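Local coordinates for protein pyridoxamine 5-phosphate-dependent dehydrase (Escherichia coli, PDB 3B8X) that removes the C3'-hydroxyl group of GDP-4-keto-6-deoxy-D-mannose in a combined transamination and deoxygenation on the biosynthetic path to the O-antigen sugar L-colitose, at residues Asn143-Asn148 / Thr169-Cys174; Asp204-His209 / Lys226-Gly231; Tyr291-Gln296 / Ile309-Ser314. The protein carries 1 engineered substitution. All coordinates share one frame; numbering follows the deposited sequence.

Contact 1: Asn143-Asn148 / Thr169-Cys174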
# COMPACT_ATOMS: atom_id res chain seq x y z
N ASN B 143 8.57 -14.53 24.65
CA ASN B 143 8.39 -15.81 25.28
C ASN B 143 6.91 -16.07 25.28
O ASN B 143 6.19 -15.56 26.14
CB ASN B 143 8.99 -15.88 26.69
CG ASN B 143 8.64 -17.18 27.37
OD1 ASN B 143 7.62 -17.78 27.05
ND2 ASN B 143 9.48 -17.64 28.30
N PHE B 144 6.46 -16.80 24.28
CA PHE B 144 5.05 -17.05 24.08
C PHE B 144 4.36 -17.87 25.17
O PHE B 144 3.17 -17.71 25.40
CB PHE B 144 4.75 -17.51 22.65
CG PHE B 144 4.96 -16.40 21.64
CD1 PHE B 144 6.08 -16.37 20.84
CD2 PHE B 144 4.05 -15.35 21.59
CE1 PHE B 144 6.29 -15.28 19.95
CE2 PHE B 144 4.22 -14.30 20.68
CZ PHE B 144 5.35 -14.26 19.89
N ASP B 145 5.14 -18.66 25.89
CA ASP B 145 4.60 -19.41 27.02
C ASP B 145 4.16 -18.40 28.07
O ASP B 145 3.01 -18.40 28.53
CB ASP B 145 5.71 -20.27 27.64
CG ASP B 145 5.99 -21.53 26.85
OD1 ASP B 145 5.15 -21.90 26.00
OD2 ASP B 145 7.05 -22.16 27.08
N GLU B 146 5.08 -17.54 28.47
CA GLU B 146 4.71 -16.56 29.48
C GLU B 146 3.53 -15.75 29.00
O GLU B 146 2.65 -15.38 29.79
CB GLU B 146 5.89 -15.59 29.74
CG GLU B 146 7.15 -16.25 30.29
CD GLU B 146 6.88 -17.11 31.51
OE1 GLU B 146 7.46 -16.81 32.58
OE2 GLU B 146 6.11 -18.10 31.39
N ILE B 147 3.57 -15.38 27.72
CA ILE B 147 2.52 -14.54 27.16
C ILE B 147 1.18 -15.25 27.16
O ILE B 147 0.15 -14.68 27.55
CB ILE B 147 2.87 -14.09 25.75
CG1 ILE B 147 3.93 -13.01 25.85
CG2 ILE B 147 1.63 -13.56 25.05
CD1 ILE B 147 4.34 -12.48 24.58
N ASN B 148 1.19 -16.50 26.72
CA ASN B 148 -0.05 -17.26 26.71
C ASN B 148 -0.60 -17.52 28.11
O ASN B 148 -1.82 -17.53 28.31
CB ASN B 148 0.16 -18.55 25.93
CG ASN B 148 -0.03 -18.34 24.44
OD1 ASN B 148 -0.90 -17.57 24.03
ND2 ASN B 148 0.81 -18.97 23.62
N THR B 169 12.68 -19.13 16.12
CA THR B 169 11.81 -20.19 16.63
C THR B 169 11.77 -20.14 18.16
O THR B 169 12.71 -19.66 18.80
CB THR B 169 12.33 -21.55 16.23
OG1 THR B 169 13.61 -21.75 16.87
CG2 THR B 169 12.55 -21.58 14.72
N PHE B 170 10.65 -20.57 18.73
CA PHE B 170 10.51 -20.64 20.18
C PHE B 170 9.80 -21.94 20.50
O PHE B 170 8.70 -22.20 20.03
CB PHE B 170 9.79 -19.42 20.78
CG PHE B 170 9.50 -19.57 22.25
CD1 PHE B 170 10.49 -19.33 23.20
CD2 PHE B 170 8.23 -19.97 22.68
CE1 PHE B 170 10.23 -19.48 24.57
CE2 PHE B 170 7.96 -20.13 24.05
CZ PHE B 170 8.96 -19.89 25.01
N ASN B 171 10.52 -22.81 21.19
CA ASN B 171 9.96 -24.13 21.45
C ASN B 171 9.64 -24.88 20.14
O ASN B 171 8.58 -25.49 20.03
CB ASN B 171 8.70 -24.02 22.33
CG ASN B 171 9.02 -23.77 23.82
OD1 ASN B 171 10.17 -23.52 24.19
ND2 ASN B 171 7.99 -23.82 24.65
N ASN B 172 10.55 -24.89 19.17
CA ASN B 172 10.29 -25.62 17.92
C ASN B 172 9.14 -25.06 17.06
O ASN B 172 8.75 -25.65 16.05
CB ASN B 172 10.02 -27.10 18.23
CG ASN B 172 11.19 -28.00 17.89
OD1 ASN B 172 11.06 -28.91 17.07
ND2 ASN B 172 12.33 -27.75 18.52
N LYS B 173 8.58 -23.92 17.48
CA LYS B 173 7.49 -23.29 16.72
C LYS B 173 8.05 -22.02 16.05
O LYS B 173 8.72 -21.22 16.70
CB LYS B 173 6.37 -22.91 17.68
CG LYS B 173 5.17 -22.34 16.99
CD LYS B 173 3.90 -22.58 17.77
CE LYS B 173 2.70 -22.03 17.00
NZ LYS B 173 2.52 -22.83 15.73
N CYS B 174 7.78 -21.82 14.78
CA CYS B 174 8.34 -20.63 14.12
C CYS B 174 7.73 -19.32 14.53
O CYS B 174 6.52 -19.18 14.43
CB CYS B 174 8.08 -20.71 12.62
SG CYS B 174 9.06 -21.99 11.87

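Contact 2: Asp204-His209 / Lys226-Gly231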
# COMPACT_ATOMS: atom_id res chain seq x y z
N ASP B 204 -6.44 -19.47 10.22
CA ASP B 204 -7.85 -19.17 10.08
C ASP B 204 -8.31 -18.96 8.63
O ASP B 204 -7.92 -18.00 7.97
CB ASP B 204 -8.17 -17.94 10.93
CG ASP B 204 -9.67 -17.77 11.15
OD1 ASP B 204 -10.40 -17.46 10.17
OD2 ASP B 204 -10.12 -18.00 12.29
N GLU B 205 -9.17 -19.86 8.17
CA GLU B 205 -9.70 -19.78 6.82
C GLU B 205 -10.53 -18.53 6.55
O GLU B 205 -10.49 -18.04 5.42
CB GLU B 205 -10.49 -21.03 6.45
CG GLU B 205 -11.09 -20.98 5.04
CD GLU B 205 -11.75 -22.31 4.65
OE1 GLU B 205 -12.34 -22.94 5.55
OE2 GLU B 205 -11.66 -22.70 3.46
N GLU B 206 -11.28 -18.02 7.55
CA GLU B 206 -12.07 -16.78 7.35
C GLU B 206 -11.16 -15.56 7.19
O GLU B 206 -11.36 -14.72 6.29
CB GLU B 206 -13.07 -16.47 8.48
CG GLU B 206 -14.00 -15.28 8.12
CD GLU B 206 -14.84 -14.79 9.30
OE1 GLU B 206 -14.48 -15.18 10.43
OE2 GLU B 206 -15.78 -13.98 9.13
N ILE B 207 -10.19 -15.47 8.09
CA ILE B 207 -9.21 -14.39 8.04
C ILE B 207 -8.49 -14.45 6.69
O ILE B 207 -8.29 -13.42 6.06
CB ILE B 207 -8.21 -14.54 9.18
CG1 ILE B 207 -8.91 -14.26 10.51
CG2 ILE B 207 -7.10 -13.55 9.03
CD1 ILE B 207 -9.15 -12.79 10.78
N TYR B 208 -8.04 -15.64 6.30
CA TYR B 208 -7.39 -15.89 5.00
C TYR B 208 -8.24 -15.32 3.86
O TYR B 208 -7.80 -14.51 3.06
CB TYR B 208 -7.29 -17.40 4.80
CG TYR B 208 -6.67 -17.77 3.48
CD1 TYR B 208 -5.54 -17.09 3.02
CD2 TYR B 208 -7.19 -18.78 2.68
CE1 TYR B 208 -4.93 -17.39 1.81
CE2 TYR B 208 -6.59 -19.08 1.43
CZ TYR B 208 -5.45 -18.41 1.02
OH TYR B 208 -4.81 -18.71 -0.16
N HIS B 209 -9.49 -15.72 3.78
CA HIS B 209 -10.34 -15.16 2.74
C HIS B 209 -10.51 -13.65 2.89
O HIS B 209 -10.48 -12.93 1.88
CB HIS B 209 -11.69 -15.91 2.73
CG HIS B 209 -11.55 -17.33 2.26
ND1 HIS B 209 -12.58 -18.26 2.32
CD2 HIS B 209 -10.49 -17.97 1.73
CE1 HIS B 209 -12.15 -19.40 1.82
NE2 HIS B 209 -10.88 -19.26 1.47
N LYS B 226 -16.68 -20.93 -3.21
CA LYS B 226 -17.27 -21.01 -1.89
C LYS B 226 -16.22 -20.33 -1.03
O LYS B 226 -15.06 -20.74 -1.05
CB LYS B 226 -17.41 -22.47 -1.45
CG LYS B 226 -17.61 -23.49 -2.56
CD LYS B 226 -18.51 -24.64 -2.11
CE LYS B 226 -18.17 -25.93 -2.84
NZ LYS B 226 -18.59 -27.14 -2.07
N ASN B 227 -16.58 -19.30 -0.29
CA ASN B 227 -15.58 -18.60 0.51
C ASN B 227 -16.28 -18.02 1.70
O ASN B 227 -17.49 -17.83 1.68
CB ASN B 227 -14.93 -17.46 -0.29
CG ASN B 227 -15.92 -16.38 -0.64
OD1 ASN B 227 -16.25 -15.54 0.20
ND2 ASN B 227 -16.52 -16.51 -1.82
N LYS B 228 -15.52 -17.70 2.74
CA LYS B 228 -16.11 -17.16 3.96
C LYS B 228 -16.59 -15.74 3.88
O LYS B 228 -17.15 -15.22 4.86
CB LYS B 228 -15.05 -17.23 5.06
CG LYS B 228 -14.75 -18.65 5.58
CD LYS B 228 -15.25 -19.76 4.68
CE LYS B 228 -15.29 -21.09 5.43
NZ LYS B 228 -16.69 -21.60 5.63
N VAL B 229 -16.33 -15.06 2.77
CA VAL B 229 -16.69 -13.66 2.75
C VAL B 229 -18.05 -13.47 2.13
O VAL B 229 -18.87 -12.71 2.63
CB VAL B 229 -15.66 -12.73 1.96
CG1 VAL B 229 -16.11 -11.28 2.03
CG2 VAL B 229 -14.23 -12.88 2.57
N THR B 230 -18.25 -14.11 1.00
CA THR B 230 -19.52 -13.92 0.32
C THR B 230 -20.27 -15.24 0.27
O THR B 230 -21.37 -15.33 -0.28
CB THR B 230 -19.27 -13.46 -1.12
OG1 THR B 230 -18.73 -14.56 -1.85
CG2 THR B 230 -18.29 -12.27 -1.14
N GLY B 231 -19.70 -16.27 0.89
CA GLY B 231 -20.39 -17.53 0.96
C GLY B 231 -20.27 -18.28 -0.34
O GLY B 231 -19.45 -19.20 -0.46

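Contact 3: Tyr291-Gln296 / Ile309-Ser314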
# COMPACT_ATOMS: atom_id res chain seq x y z
N TYR B 291 31.42 -1.53 28.81
CA TYR B 291 30.42 -0.47 28.84
C TYR B 291 29.20 -0.67 27.95
O TYR B 291 28.38 0.25 27.80
CB TYR B 291 31.04 0.91 28.61
CG TYR B 291 31.78 1.07 27.31
CD1 TYR B 291 31.10 1.33 26.11
CD2 TYR B 291 33.17 1.01 27.28
CE1 TYR B 291 31.80 1.56 24.91
CE2 TYR B 291 33.88 1.17 26.07
CZ TYR B 291 33.19 1.48 24.91
OH TYR B 291 33.89 1.63 23.75
N LEU B 292 29.09 -1.85 27.36
CA LEU B 292 27.95 -2.10 26.49
C LEU B 292 27.26 -3.42 26.79
O LEU B 292 27.95 -4.44 26.91
CB LEU B 292 28.37 -2.11 25.03
CG LEU B 292 29.09 -0.90 24.44
CD1 LEU B 292 29.63 -1.29 23.04
CD2 LEU B 292 28.13 0.18 24.29
N ASP B 293 25.91 -3.37 26.88
CA ASP B 293 25.14 -4.61 27.05
C ASP B 293 24.63 -5.07 25.70
O ASP B 293 24.35 -4.27 24.82
CB ASP B 293 23.93 -4.38 27.97
CG ASP B 293 24.31 -4.37 29.43
OD1 ASP B 293 24.99 -5.35 29.82
OD2 ASP B 293 24.01 -3.38 30.15
N VAL B 294 24.51 -6.39 25.53
CA VAL B 294 23.98 -6.91 24.28
C VAL B 294 22.56 -7.50 24.48
O VAL B 294 22.00 -7.48 25.58
CB VAL B 294 24.92 -7.96 23.68
CG1 VAL B 294 26.32 -7.33 23.38
CG2 VAL B 294 25.08 -9.14 24.63
N GLN B 295 21.95 -8.00 23.41
CA GLN B 295 20.60 -8.54 23.56
C GLN B 295 20.63 -9.95 24.18
O GLN B 295 21.45 -10.79 23.82
CB GLN B 295 19.86 -8.56 22.19
CG GLN B 295 18.37 -9.00 22.17
CD GLN B 295 17.72 -8.76 20.80
OE1 GLN B 295 18.42 -8.78 19.78
NE2 GLN B 295 16.41 -8.49 20.77
N GLN B 296 19.74 -10.15 25.15
CA GLN B 296 19.55 -11.45 25.76
C GLN B 296 18.59 -12.22 24.88
O GLN B 296 17.43 -11.80 24.72
CB GLN B 296 18.89 -11.34 27.12
CG GLN B 296 18.51 -12.71 27.67
CD GLN B 296 17.78 -12.59 29.00
OE1 GLN B 296 16.60 -12.95 29.11
NE2 GLN B 296 18.45 -12.01 29.99
N ILE B 309 23.60 -1.44 24.24
CA ILE B 309 23.01 -0.49 25.17
C ILE B 309 24.12 -0.14 26.16
O ILE B 309 24.78 -1.01 26.75
CB ILE B 309 21.72 -1.02 25.86
CG1 ILE B 309 20.54 -0.87 24.90
CG2 ILE B 309 21.32 -0.08 27.02
CD1 ILE B 309 19.45 -1.83 25.16
N ILE B 310 24.37 1.16 26.26
CA ILE B 310 25.40 1.69 27.12
C ILE B 310 24.98 1.46 28.55
O ILE B 310 23.86 1.77 28.95
CB ILE B 310 25.59 3.19 26.86
CG1 ILE B 310 26.01 3.44 25.41
CG2 ILE B 310 26.58 3.84 27.83
CD1 ILE B 310 26.25 4.93 25.06
N LYS B 311 25.90 0.87 29.30
CA LYS B 311 25.71 0.59 30.72
C LYS B 311 25.62 1.89 31.53
O LYS B 311 26.44 2.82 31.38
CB LYS B 311 26.89 -0.24 31.22
CG LYS B 311 26.88 -1.69 30.75
CD LYS B 311 28.17 -2.41 31.12
CE LYS B 311 27.95 -3.92 31.25
NZ LYS B 311 29.04 -4.66 30.58
N LYS B 312 24.64 1.91 32.41
CA LYS B 312 24.42 3.00 33.34
C LYS B 312 25.72 3.31 34.07
O LYS B 312 26.46 2.40 34.48
CB LYS B 312 23.36 2.58 34.37
CG LYS B 312 23.17 3.56 35.51
CD LYS B 312 21.79 4.20 35.47
CE LYS B 312 21.77 5.56 36.17
NZ LYS B 312 21.58 6.71 35.23
N ASP B 313 25.97 4.60 34.25
CA ASP B 313 27.16 5.07 34.95
C ASP B 313 28.47 4.81 34.21
O ASP B 313 29.53 4.76 34.83
CB ASP B 313 27.24 4.42 36.34
CG ASP B 313 26.13 4.89 37.27
OD1 ASP B 313 25.71 6.06 37.16
OD2 ASP B 313 25.70 4.08 38.11
N SER B 314 28.42 4.63 32.89
CA SER B 314 29.65 4.37 32.17
C SER B 314 30.36 5.66 31.75
O SER B 314 31.55 5.66 31.47
CB SER B 314 29.44 3.40 30.99
OG SER B 314 29.26 4.13 29.79
O HOH W 1 22.70 -1.38 29.70

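Contact 1: Asn143-Asn148 / Thr169-Cys174
Phe170, on the first strand of a two-stranded hairpin, carries most of this contact by pushing its ring against the first turn of the helix 144-151. The bond to its CB heads for the helix, and with CG anti to the backbone N (chi1 173°) the ring is carried on to the start of the helix. Beyond CG the two sides of the ring part company. Phe170 CD2 lies 4.3 Å from Phe144 CB. Next along that side, Phe170 CE2 comes to 3.7 Å from Phe144 N. CE1 stays farther back, near CG of Asn143, while the tip, Phe170 CZ, goes deepest and comes to 3.2 Å from Asn143 OD1. One face of the ring receives Asn143 CA, offset toward the rim; over the centre of the opposite face sits OD1 of the neighbouring Asn171.

Asn143 is the N-cap of this helix. Asn143 OD1 accepts from Glu146 N at 2.9 Å, a nearly straight bond that arrives from above the carbonyl plane, and more weakly from Asp145 N. The oxygen that tethers the first turn is therefore also the one touched by the aromatic tip, with amide and ring planes 49° apart. The hairpin itself is closed by a type I' turn from Phe170 to Lys173, in which Asn171 takes up positive phi. From that corner Asn171 reaches out tip to tip with Asp145, and Asn171 ND2 gives Asp145 OD2 a weak hydrogen bond of 3.1 Å. The carboxylate carbon, CG of Asp145, lies in the plane of the Phe170 ring at its edge. The buried ring of Phe144 stacks with Phe178 and touches Leu158 of the strand 157-161.

Contact 2: Asp204-His209 / Lys226-Gly231
His209 uses its ring nitrogen ND1 as an acceptor: Lys228 N donates to His209 ND1 over 3.0 Å, almost straight at 171° and close to the ring plane. ND1 therefore carries no proton in this bond. Glu205 O lies over one face of the imidazole, and Val229 CG2 packs 4.0 Å from His209 CB.

The donors that follow in the turn are taken by Asn227. Asn227 OD1 accepts from Val229 N and Thr230 N, each at 2.6 Å and in the carbonyl plane, while Asn227 ND2 gives to Thr230 OG1 at 2.9 Å and to Pro224 O. Three successive backbone N-H groups are thus satisfied by two side chains. Lys228 lays its aliphatic part across the helix, Lys228 CG 3.7 Å from Glu206 CA; its NZ stays beyond salt-bridge distance of Glu205. The carboxylate of Glu206 is held by Lys73 N.

At the helix start Asp204 OD1 accepts from Ile207 N, and more weakly from Glu206 N, while OD2 forms a salt bridge with Arg76. The arrangement is an N-capped helix, 205-214, whose first turns (Glu205, Glu206, His209) receive a beta hairpin, strands 226-227 and 231-232, with an Asx turn at its bend.

Contact 3: Tyr291-Gln296 / Ile309-Ser314
The backbones of 291-296 and 309-314 run antiparallel, with Leu292 opposite Ile310 in a non-hydrogen-bonded pair and Asp293 opposite Ile309 in a hydrogen-bonded one. Asp293 and Ile309 exchange both their bonds: Asp293 N gives to Ile309 O at a short 2.6 Å, nearly straight, and Ile309 N returns a bond of 3.0 Å to Asp293 O, on a lone pair but more bent, at 141°. Two residues along, beyond the Leu292/Ile310 pair, Lys311 N donates to Tyr291 O from above the carbonyl plane. The same Tyr291 O also receives a CA-H...O contact from Ile310, and Leu292 CA makes the matching one to Ile309 O. From Lys311 the chain leaves the pairing in a type II turn closing at Ser314, whose CB packs against Tyr291 CB.

Leu292 and Ile310 share one face of the sheet and cross obliquely, Leu292 CD2 4.0 Å from Ile310 CG1; both also touch Leu321 of the helix 318-328. Ile309 points to the other face, toward Tyr363 and Leu364 of the helix 359-367. On that same face Asp293 meets the stem of Lys311 at about a right angle, Asp293 OD2 3.4 Å from Lys311 CG. The charges attract at most loosely, since Asp293 OD1 and Lys311 NZ are 4.2 Å apart and the position of NZ is uncertain. A water donates to Asp293 OD2 and weakly to Ile310 O, linking the acid to the partner strand. Tyr291, its ring in the crowded position (chi1 59°), sends its hydroxyl to Lys390 O at the chain terminus. Helices 318-328 and 359-367 pack on this hairpin, which borders the small antiparallel sheet accompanying the large mixed sheet in fold type I (aspartate aminotransferase) PLP enzymes.

In the fold
The three contacts follow one another along the chain without overlap. Contact 1 lies between the other two, its centre 28 Å from that of contact 2 and 26 Å from that of contact 3, whereas the centres of contacts 2 and 3 are 48 Å apart on opposite sides of the chain's centre. None touches another; nearest atoms of contacts 1 and 3 are about 9 Å apart. In contact 1 the Phe144 side chain stays about 12 Å from the bound cofactor-sugar adduct, so the contact lies away from the pocket. Contacts 1 and 2 each bring a hairpin to a capped helix start beside the eight-stranded sheet, while contact 3 belongs to the separate four-stranded one.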